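BtGH115A (Bacteroides thetaiotaomicron, PDB 5BY3) probably removes alpha-linked 4-O-methyl-glucuronic acid from decorated arabinogalactans by glycosidic hydrolysis, as a family GH115 glycoside hydrolase. Local coordinates at residues W397-S410 and A493-E507. Residues are numbered along the deposited sequence; the frame is centred on the assembly and turned at random.
With NI (nickel (II) ion), chain C.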
ATOM      1  N   TRP A 397      -8.591   8.052  -5.007  1.00 37.73           N
ATOM      2  CA  TRP A 397      -9.755   8.813  -5.507  1.00 39.66           C
ATOM      3  C   TRP A 397      -9.430   9.193  -6.938  1.00 36.68           C
ATOM      4  O   TRP A 397      -8.452   9.885  -7.167  1.00 40.07           O
ATOM      5  CB  TRP A 397      -9.989  10.050  -4.614  1.00 37.57           C
ATOM      6  CG  TRP A 397     -10.803  11.212  -5.198  1.00 38.60           C
ATOM      7  CD1 TRP A 397     -11.330  11.326  -6.469  1.00 38.19           C
ATOM      8  CD2 TRP A 397     -11.153  12.409  -4.526  1.00 37.71           C
ATOM      9  NE1 TRP A 397     -11.993  12.508  -6.617  1.00 38.20           N
ATOM     10  CE2 TRP A 397     -11.894  13.211  -5.453  1.00 38.95           C
ATOM     11  CE3 TRP A 397     -10.920  12.900  -3.225  1.00 42.09           C
ATOM     12  CZ2 TRP A 397     -12.418  14.472  -5.116  1.00 41.57           C
ATOM     13  CZ3 TRP A 397     -11.439  14.182  -2.877  1.00 46.29           C
ATOM     14  CH2 TRP A 397     -12.185  14.946  -3.826  1.00 47.45           C
ATOM     15  N   GLY A 398     -10.223   8.721  -7.897  1.00 36.98           N
ATOM     16  CA  GLY A 398      -9.981   9.022  -9.301  1.00 34.16           C
ATOM     17  C   GLY A 398     -10.632   8.060 -10.255  1.00 38.56           C
ATOM     18  O   GLY A 398     -11.481   7.282  -9.843  1.00 38.87           O
ATOM     19  N   ARG A 399     -10.229   8.150 -11.529  1.00 35.34           N
ATOM     20  CA  ARG A 399     -10.760   7.385 -12.637  1.00 38.17           C
ATOM     21  C   ARG A 399      -9.968   6.086 -12.820  1.00 36.37           C
ATOM     22  O   ARG A 399      -8.777   6.061 -12.525  1.00 31.59           O
ATOM     23  CB  ARG A 399     -10.601   8.176 -13.942  1.00 41.60           C
ATOM     24  CG  ARG A 399      -9.134   8.310 -14.393  1.00 43.23           C
ATOM     25  CD  ARG A 399      -9.004   9.206 -15.593  1.00 43.68           C
ATOM     26  NE  ARG A 399      -9.306  10.569 -15.189  1.00 47.86           N
ATOM     27  CZ  ARG A 399      -9.346  11.617 -16.000  1.00 50.91           C
ATOM     28  NH1 ARG A 399      -9.101  11.515 -17.310  1.00 46.63           N
ATOM     29  NH2 ARG A 399      -9.626  12.780 -15.470  1.00 49.72           N
ATOM     30  N   PRO A 400     -10.598   5.026 -13.335  1.00 35.72           N
ATOM     31  CA  PRO A 400     -12.053   4.961 -13.652  1.00 34.36           C
ATOM     32  C   PRO A 400     -13.007   4.928 -12.429  1.00 38.45           C
ATOM     33  O   PRO A 400     -14.200   5.176 -12.587  1.00 39.90           O
ATOM     34  CB  PRO A 400     -12.153   3.652 -14.429  1.00 35.64           C
ATOM     35  CG  PRO A 400     -11.088   2.793 -13.787  1.00 37.08           C
ATOM     36  CD  PRO A 400      -9.931   3.723 -13.528  1.00 35.81           C
ATOM     37  N   HIS A 401     -12.518   4.607 -11.223  1.00 37.28           N
ATOM     38  CA  HIS A 401     -13.403   4.639 -10.019  1.00 34.96           C
ATOM     39  C   HIS A 401     -12.584   4.689  -8.707  1.00 33.95           C
ATOM     40  O   HIS A 401     -11.587   3.998  -8.610  1.00 32.15           O
ATOM     41  CB  HIS A 401     -14.373   3.434 -10.037  1.00 35.60           C
ATOM     42  CG  HIS A 401     -15.512   3.578  -9.094  1.00 35.98           C
ATOM     43  ND1 HIS A 401     -15.348   3.521  -7.725  1.00 33.55           N
ATOM     44  CD2 HIS A 401     -16.827   3.832  -9.313  1.00 35.66           C
ATOM     45  CE1 HIS A 401     -16.519   3.738  -7.142  1.00 35.57           C
ATOM     46  NE2 HIS A 401     -17.431   3.924  -8.084  1.00 35.88           N
ATOM     47  N   ASP A 402     -13.019   5.456  -7.699  1.00 36.89           N
ATOM     48  CA  ASP A 402     -12.370   5.434  -6.354  1.00 36.62           C
ATOM     49  C   ASP A 402     -12.442   4.033  -5.728  1.00 38.66           C
ATOM     50  O   ASP A 402     -13.465   3.344  -5.852  1.00 31.94           O
ATOM     51  CB  ASP A 402     -13.026   6.327  -5.296  1.00 38.81           C
ATOM     52  CG  ASP A 402     -13.459   7.736  -5.783  1.00 45.85           C
ATOM     53  OD1 ASP A 402     -13.285   8.113  -6.975  1.00 39.47           O
ATOM     54  OD2 ASP A 402     -14.032   8.462  -4.898  1.00 43.88           O
ATOM     55  N   HIS A 403     -11.343   3.622  -5.079  1.00 36.27           N
ATOM     56  CA  HIS A 403     -11.407   2.597  -4.068  1.00 32.28           C
ATOM     57  C   HIS A 403     -11.013   3.199  -2.742  1.00 32.03           C
ATOM     58  O   HIS A 403      -9.824   3.297  -2.422  1.00 32.83           O
ATOM     59  CB  HIS A 403     -10.583   1.354  -4.422  1.00 31.47           C
ATOM     60  CG  HIS A 403      -9.199   1.627  -4.941  1.00 33.50           C
ATOM     61  ND1 HIS A 403      -8.964   2.162  -6.197  1.00 33.78           N
ATOM     62  CD2 HIS A 403      -7.977   1.391  -4.391  1.00 30.81           C
ATOM     63  CE1 HIS A 403      -7.655   2.239  -6.392  1.00 34.99           C
ATOM     64  NE2 HIS A 403      -7.036   1.811  -5.300  1.00 30.75           N
ATOM     65  N   LEU A 404     -12.012   3.644  -1.977  1.00 33.41           N
ATOM     66  CA  LEU A 404     -11.742   4.351  -0.704  1.00 37.81           C
ATOM     67  C   LEU A 404     -12.411   3.767   0.515  1.00 36.79           C
ATOM     68  O   LEU A 404     -12.174   4.244   1.638  1.00 34.88           O
ATOM     69  CB  LEU A 404     -12.206   5.808  -0.804  1.00 43.50           C
ATOM     70  CG  LEU A 404     -11.538   6.777  -1.766  1.00 44.29           C
ATOM     71  CD1 LEU A 404     -12.300   8.082  -1.731  1.00 46.98           C
ATOM     72  CD2 LEU A 404     -10.110   6.992  -1.305  1.00 45.63           C
ATOM     73  N   TRP A 405     -13.279   2.774   0.321  1.00 34.06           N
ATOM     74  CA  TRP A 405     -14.037   2.299   1.462  1.00 35.55           C
ATOM     75  C   TRP A 405     -13.320   1.194   2.227  1.00 36.52           C
ATOM     76  O   TRP A 405     -12.967   1.378   3.406  1.00 34.02           O
ATOM     77  CB  TRP A 405     -15.418   1.929   1.039  1.00 37.17           C
ATOM     78  CG  TRP A 405     -16.250   1.231   2.056  1.00 41.08           C
ATOM     79  CD1 TRP A 405     -16.324   1.473   3.410  1.00 40.78           C
ATOM     80  CD2 TRP A 405     -17.193   0.201   1.778  1.00 37.44           C
ATOM     81  NE1 TRP A 405     -17.253   0.641   3.981  1.00 39.93           N
ATOM     82  CE2 TRP A 405     -17.810  -0.141   2.999  1.00 39.19           C
ATOM     83  CE3 TRP A 405     -17.568  -0.478   0.607  1.00 35.83           C
ATOM     84  CZ2 TRP A 405     -18.773  -1.155   3.090  1.00 39.08           C
ATOM     85  CZ3 TRP A 405     -18.530  -1.484   0.693  1.00 34.44           C
ATOM     86  CH2 TRP A 405     -19.105  -1.823   1.934  1.00 34.73           C
ATOM     87  N   LEU A 406     -13.094   0.079   1.530  1.00 33.45           N
ATOM     88  CA  LEU A 406     -12.370  -1.064   2.028  1.00 33.28           C
ATOM     89  C   LEU A 406     -11.027  -1.214   1.289  1.00 35.36           C
ATOM     90  O   LEU A 406     -10.809  -0.643   0.215  1.00 36.25           O
ATOM     91  CB  LEU A 406     -13.218  -2.325   1.848  1.00 35.24           C
ATOM     92  CG  LEU A 406     -14.560  -2.302   2.609  1.00 40.17           C
ATOM     93  CD1 LEU A 406     -15.426  -3.501   2.210  1.00 37.35           C
ATOM     94  CD2 LEU A 406     -14.335  -2.241   4.123  1.00 35.22           C
ATOM     95  N   SER A 407     -10.139  -1.967   1.903  1.00 32.29           N
ATOM     96  CA  SER A 407      -8.830  -2.153   1.426  1.00 33.27           C
ATOM     97  C   SER A 407      -8.720  -3.593   0.987  1.00 33.53           C
ATOM     98  O   SER A 407      -8.473  -4.500   1.814  1.00 31.28           O
ATOM     99  CB  SER A 407      -7.842  -1.885   2.578  1.00 39.06           C
ATOM    100  OG  SER A 407      -6.572  -2.482   2.292  1.00 38.20           O
ATOM    101  N   THR A 408      -8.866  -3.802  -0.318  1.00 27.44           N
ATOM    102  CA  THR A 408      -8.992  -5.103  -0.808  1.00 27.92           C
ATOM    103  C   THR A 408      -7.953  -5.523  -1.852  1.00 31.66           C
ATOM    104  O   THR A 408      -8.086  -6.589  -2.503  1.00 34.83           O
ATOM    105  CB  THR A 408     -10.432  -5.342  -1.316  1.00 29.75           C
ATOM    106  OG1 THR A 408     -10.739  -4.482  -2.427  1.00 30.00           O
ATOM    107  CG2 THR A 408     -11.429  -5.173  -0.178  1.00 31.15           C
HETATM  108  N   MSE A 409      -6.932  -4.697  -2.041  1.00 31.46           N
HETATM  109  CA  MSE A 409      -5.905  -4.998  -3.034  1.00 31.79           C
HETATM  110  C   MSE A 409      -5.254  -6.261  -2.551  1.00 32.61           C
HETATM  111  O   MSE A 409      -5.100  -6.472  -1.346  1.00 35.09           O
HETATM  112  CB  MSE A 409      -4.895  -3.894  -3.160  1.00 33.53           C
HETATM  113  CG  MSE A 409      -4.094  -4.053  -4.449  1.00 38.64           C
HETATM  114 SE   MSE A 409      -2.798  -2.569  -4.472  1.00 41.47          SE
HETATM  115  CE  MSE A 409      -4.204  -1.455  -5.351  1.00 35.55           C
ATOM    116  N   SER A 410      -4.979  -7.137  -3.496  1.00 31.55           N
ATOM    117  CA  SER A 410      -4.440  -8.429  -3.220  1.00 35.79           C
ATOM    118  C   SER A 410      -3.007  -8.336  -2.732  1.00 34.92           C
ATOM    119  O   SER A 410      -2.188  -7.679  -3.353  1.00 34.89           O
ATOM    120  CB  SER A 410      -4.484  -9.304  -4.466  1.00 38.72           C
ATOM    121  OG  SER A 410      -3.677 -10.454  -4.259  1.00 44.61           O
ATOM    122  N   ALA A 493     -12.289  -9.853  -4.547  1.00 31.17           N
ATOM    123  CA  ALA A 493     -12.109  -8.396  -4.654  1.00 32.01           C
ATOM    124  C   ALA A 493     -11.216  -8.036  -5.854  1.00 34.63           C
ATOM    125  O   ALA A 493     -11.477  -7.047  -6.513  1.00 35.78           O
ATOM    126  CB  ALA A 493     -11.541  -7.823  -3.392  1.00 30.46           C
ATOM    127  N   HIS A 494     -10.230  -8.878  -6.172  1.00 34.46           N
ATOM    128  CA  HIS A 494      -9.353  -8.715  -7.335  1.00 33.85           C
ATOM    129  C   HIS A 494     -10.202  -8.796  -8.601  1.00 35.20           C
ATOM    130  O   HIS A 494     -10.009  -8.048  -9.560  1.00 38.72           O
ATOM    131  CB  HIS A 494      -8.294  -9.823  -7.295  1.00 34.80           C
ATOM    132  CG  HIS A 494      -7.245  -9.753  -8.365  1.00 36.33           C
ATOM    133  ND1 HIS A 494      -6.125  -8.952  -8.262  1.00 36.73           N
ATOM    134  CD2 HIS A 494      -7.093 -10.458  -9.519  1.00 38.92           C
ATOM    135  CE1 HIS A 494      -5.351  -9.137  -9.325  1.00 35.97           C
ATOM    136  NE2 HIS A 494      -5.905 -10.056 -10.097  1.00 33.77           N
ATOM    137  N   ILE A 495     -11.165  -9.695  -8.587  1.00 36.64           N
ATOM    138  CA  ILE A 495     -12.074  -9.884  -9.703  1.00 34.71           C
ATOM    139  C   ILE A 495     -12.929  -8.633  -9.896  1.00 36.29           C
ATOM    140  O   ILE A 495     -13.141  -8.171 -11.006  1.00 40.07           O
ATOM    141  CB  ILE A 495     -12.892 -11.175  -9.479  1.00 33.18           C
ATOM    142  CG1 ILE A 495     -11.929 -12.375  -9.692  1.00 34.78           C
ATOM    143  CG2 ILE A 495     -14.098 -11.266 -10.411  1.00 31.28           C
ATOM    144  CD1 ILE A 495     -12.460 -13.753  -9.375  1.00 29.35           C
ATOM    145  N   ARG A 496     -13.383  -8.070  -8.793  1.00 40.51           N
ATOM    146  CA  ARG A 496     -14.118  -6.839  -8.811  1.00 39.30           C
ATOM    147  C   ARG A 496     -14.240  -6.411  -7.372  1.00 38.94           C
ATOM    148  O   ARG A 496     -14.805  -7.123  -6.546  1.00 38.56           O
ATOM    149  CB  ARG A 496     -15.482  -7.044  -9.427  1.00 39.58           C
ATOM    150  CG  ARG A 496     -16.090  -5.737  -9.862  1.00 47.50           C
ATOM    151  CD  ARG A 496     -15.842  -5.496 -11.339  1.00 55.07           C
ATOM    152  NE  ARG A 496     -16.373  -4.186 -11.731  1.00 59.32           N
ATOM    153  CZ  ARG A 496     -16.260  -3.651 -12.947  1.00 53.91           C
ATOM    154  NH1 ARG A 496     -15.618  -4.313 -13.912  1.00 43.60           N
ATOM    155  NH2 ARG A 496     -16.769  -2.439 -13.173  1.00 45.14           N
ATOM    156  N   LYS A 497     -13.633  -5.274  -7.074  1.00 40.07           N
ATOM    157  CA  LYS A 497     -13.698  -4.631  -5.773  1.00 38.96           C
ATOM    158  C   LYS A 497     -15.144  -4.299  -5.394  1.00 38.72           C
ATOM    159  O   LYS A 497     -15.983  -4.072  -6.274  1.00 41.39           O
ATOM    160  CB  LYS A 497     -12.877  -3.357  -5.814  1.00 38.91           C
ATOM    161  CG  LYS A 497     -11.374  -3.590  -5.854  1.00 40.63           C
ATOM    162  CD  LYS A 497     -10.541  -2.328  -5.651  1.00 35.32           C
ATOM    163  CE  LYS A 497      -9.210  -2.596  -4.925  1.00 43.75           C
ATOM    164  NZ  LYS A 497      -8.142  -3.323  -5.684  1.00 41.75           N
ATOM    165  N   PRO A 498     -15.448  -4.275  -4.089  1.00 38.33           N
ATOM    166  CA  PRO A 498     -16.771  -3.806  -3.652  1.00 39.81           C
ATOM    167  C   PRO A 498     -17.234  -2.509  -4.308  1.00 39.54           C
ATOM    168  O   PRO A 498     -18.341  -2.468  -4.835  1.00 43.48           O
ATOM    169  CB  PRO A 498     -16.577  -3.601  -2.167  1.00 35.54           C
ATOM    170  CG  PRO A 498     -15.651  -4.726  -1.816  1.00 36.31           C
ATOM    171  CD  PRO A 498     -14.669  -4.803  -2.949  1.00 37.81           C
ATOM    172  N   GLU A 499     -16.371  -1.499  -4.301  1.00 37.27           N
ATOM    173  CA  GLU A 499     -16.625  -0.199  -4.877  1.00 33.36           C
ATOM    174  C   GLU A 499     -16.835  -0.215  -6.374  1.00 32.16           C
ATOM    175  O   GLU A 499     -17.508   0.671  -6.855  1.00 39.48           O
ATOM    176  CB  GLU A 499     -15.486   0.771  -4.530  1.00 36.30           C
ATOM    177  CG  GLU A 499     -15.306   1.029  -3.044  1.00 36.20           C
ATOM    178  CD  GLU A 499     -14.283   0.106  -2.408  1.00 38.00           C
ATOM    179  OE1 GLU A 499     -14.119  -0.990  -2.966  1.00 35.42           O
ATOM    180  OE2 GLU A 499     -13.653   0.454  -1.345  1.00 40.02           O
ATOM    181  N   PHE A 500     -16.312  -1.211  -7.106  1.00 32.92           N
ATOM    182  CA  PHE A 500     -16.572  -1.385  -8.567  1.00 30.47           C
ATOM    183  C   PHE A 500     -17.847  -2.195  -8.963  1.00 32.62           C
ATOM    184  O   PHE A 500     -18.113  -2.407 -10.163  1.00 32.72           O
ATOM    185  CB  PHE A 500     -15.362  -1.986  -9.330  1.00 29.65           C
ATOM    186  CG  PHE A 500     -14.015  -1.400  -8.986  1.00 28.40           C
ATOM    187  CD1 PHE A 500     -13.871  -0.140  -8.382  1.00 27.95           C
ATOM    188  CD2 PHE A 500     -12.844  -2.131  -9.313  1.00 29.47           C
ATOM    189  CE1 PHE A 500     -12.587   0.351  -8.045  1.00 30.91           C
ATOM    190  CE2 PHE A 500     -11.565  -1.631  -9.024  1.00 27.66           C
ATOM    191  CZ  PHE A 500     -11.429  -0.381  -8.384  1.00 27.25           C
HETATM  192  N   MSE A 501     -18.639  -2.634  -7.991  1.00 34.68           N
HETATM  193  CA  MSE A 501     -19.745  -3.590  -8.255  1.00 37.56           C
HETATM  194  C   MSE A 501     -20.941  -2.962  -8.902  1.00 40.23           C
HETATM  195  O   MSE A 501     -21.835  -3.680  -9.345  1.00 41.97           O
HETATM  196  CB  MSE A 501     -20.238  -4.309  -6.997  1.00 38.38           C
HETATM  197  CG  MSE A 501     -19.192  -5.309  -6.517  1.00 41.84           C
HETATM  198 SE   MSE A 501     -18.919  -6.742  -7.827  1.00 45.61          SE
HETATM  199  CE  MSE A 501     -20.762  -7.375  -7.983  1.00 44.17           C
ATOM    200  N   GLY A 502     -20.981  -1.627  -8.954  1.00 40.44           N
ATOM    201  CA  GLY A 502     -22.011  -0.912  -9.696  1.00 37.89           C
ATOM    202  C   GLY A 502     -21.744  -0.799 -11.190  1.00 39.72           C
ATOM    203  O   GLY A 502     -22.645  -0.399 -11.955  1.00 41.61           O
ATOM    204  N   ASN A 503     -20.518  -1.146 -11.623  1.00 35.51           N
ATOM    205  CA  ASN A 503     -20.093  -0.939 -13.018  1.00 38.51           C
ATOM    206  C   ASN A 503     -20.317   0.534 -13.435  1.00 39.73           C
ATOM    207  O   ASN A 503     -20.866   0.820 -14.495  1.00 42.25           O
ATOM    208  CB  ASN A 503     -20.833  -1.931 -13.975  1.00 36.67           C
ATOM    209  CG  ASN A 503     -20.154  -2.075 -15.355  1.00 42.85           C
ATOM    210  OD1 ASN A 503     -18.971  -1.735 -15.536  1.00 43.37           O
ATOM    211  ND2 ASN A 503     -20.912  -2.588 -16.335  1.00 38.29           N
ATOM    212  N   THR A 504     -19.951   1.468 -12.568  1.00 38.87           N
ATOM    213  CA  THR A 504     -20.093   2.897 -12.851  1.00 36.33           C
ATOM    214  C   THR A 504     -18.682   3.470 -13.057  1.00 39.99           C
ATOM    215  O   THR A 504     -17.687   2.798 -12.823  1.00 38.76           O
ATOM    216  CB  THR A 504     -20.765   3.658 -11.669  1.00 37.23           C
ATOM    217  OG1 THR A 504     -20.060   3.383 -10.466  1.00 38.67           O
ATOM    218  CG2 THR A 504     -22.220   3.268 -11.468  1.00 35.76           C
ATOM    219  N   ARG A 505     -18.585   4.709 -13.515  1.00 45.87           N
ATOM    220  CA  ARG A 505     -17.296   5.393 -13.597  1.00 43.46           C
ATOM    221  C   ARG A 505     -17.338   6.752 -12.929  1.00 43.94           C
ATOM    222  O   ARG A 505     -18.419   7.336 -12.718  1.00 44.32           O
ATOM    223  CB  ARG A 505     -16.768   5.434 -15.043  1.00 42.35           C
ATOM    224  CG  ARG A 505     -15.743   4.341 -15.240  1.00 42.52           C
ATOM    225  CD  ARG A 505     -15.970   3.468 -16.441  1.00 47.00           C
ATOM    226  NE  ARG A 505     -15.448   4.118 -17.628  1.00 60.04           N
ATOM    227  CZ  ARG A 505     -14.957   3.492 -18.698  1.00 63.53           C
ATOM    228  NH1 ARG A 505     -14.876   2.160 -18.746  1.00 72.81           N
ATOM    229  NH2 ARG A 505     -14.529   4.215 -19.712  1.00 54.33           N
ATOM    230  N   GLU A 506     -16.153   7.203 -12.537  1.00 41.34           N
ATOM    231  CA  GLU A 506     -15.927   8.532 -11.985  1.00 38.84           C
ATOM    232  C   GLU A 506     -15.023   9.310 -12.930  1.00 38.48           C
ATOM    233  O   GLU A 506     -14.320   8.707 -13.751  1.00 35.67           O
ATOM    234  CB  GLU A 506     -15.328   8.444 -10.587  1.00 40.11           C
ATOM    235  CG  GLU A 506     -16.362   8.259  -9.501  1.00 49.77           C
ATOM    236  CD  GLU A 506     -17.402   9.390  -9.417  1.00 54.31           C
ATOM    237  OE1 GLU A 506     -17.043  10.577  -9.341  1.00 55.53           O
ATOM    238  OE2 GLU A 506     -18.601   9.085  -9.398  1.00 59.08           O
ATOM    239  N   GLU A 507     -15.102  10.642 -12.837  1.00 43.50           N
ATOM    240  CA  GLU A 507     -14.436  11.609 -13.737  1.00 41.97           C
ATOM    241  C   GLU A 507     -14.660  11.441 -15.240  1.00 41.97           C
ATOM    242  O   GLU A 507     -13.813  11.831 -16.037  1.00 42.75           O
ATOM    243  CB  GLU A 507     -12.952  11.733 -13.414  1.00 45.98           C
ATOM    244  CG  GLU A 507     -12.719  12.137 -11.958  1.00 49.12           C
ATOM    245  CD  GLU A 507     -11.255  12.100 -11.565  1.00 51.34           C
ATOM    246  OE1 GLU A 507     -10.409  11.709 -12.415  1.00 49.40           O
ATOM    247  OE2 GLU A 507     -10.968  12.469 -10.400  1.00 54.62           O
TER
HETATM  248 NI    NI C 802     -10.702   5.161   3.256  1.00 63.57          NI
HETATM  249  O   HOH W   1     -20.141   5.005  -8.375  1.00 46.63           O
HETATM  250  O   HOH W   2     -11.721  -2.054  -2.185  1.00 45.04           O
HETATM  251  O   HOH W   3      -9.204  -5.715  -5.687  1.00 34.79           O
HETATM  252  O   HOH W   4     -12.586   6.773   3.079  1.00 47.76           O
HETATM  253  O   HOH W   5      -8.672   4.161   4.389  1.00 34.72           O
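Glu499 OE2 accepts two backbone N-H groups: Trp405 N, 2.9 Å away, lies on its anti lone pair, and Leu406 N, 3.0 Å away, comes from the syn side, 27° out of the carboxylate plane. A bend at chi2 (93°) brings OE2 within reach of both amides. The other oxygen, OE1, takes a hydrogen bond from a water that also joins Leu406 O and Thr408 OG1. The His401 ring lies with one face against Glu499 O, which is 3.2 Å from CE1; its ND1 donates to Asp402 O at 2.7 Å, and its NE2 reaches Thr504 OG1 through a water in the ring plane. The Phe500 ring meets it obliquely, centroids 5.9 Å apart. With an alanine here, Asp402 O and the bridging water are likely to lose their imidazole partner, and a gap to open between Phe500 and Glu499 O. Strand 388-393 is one of eight parallel strands of the TIM barrel, and the loop leading from it into helix 411-423 packs on the chain leaving helix 476-495. Further along, Glu506 N donates to Pro400 O at 2.8 Å, with an N-H...O angle of 166°, while Glu507 OE1 forms a salt bridge with Arg399 NE (3.2 Å), in the guanidinium plane. Outside the pair, Arg620 bridges Asp402 and Glu506, and Leu404 O shares a nickel ion with Asp436.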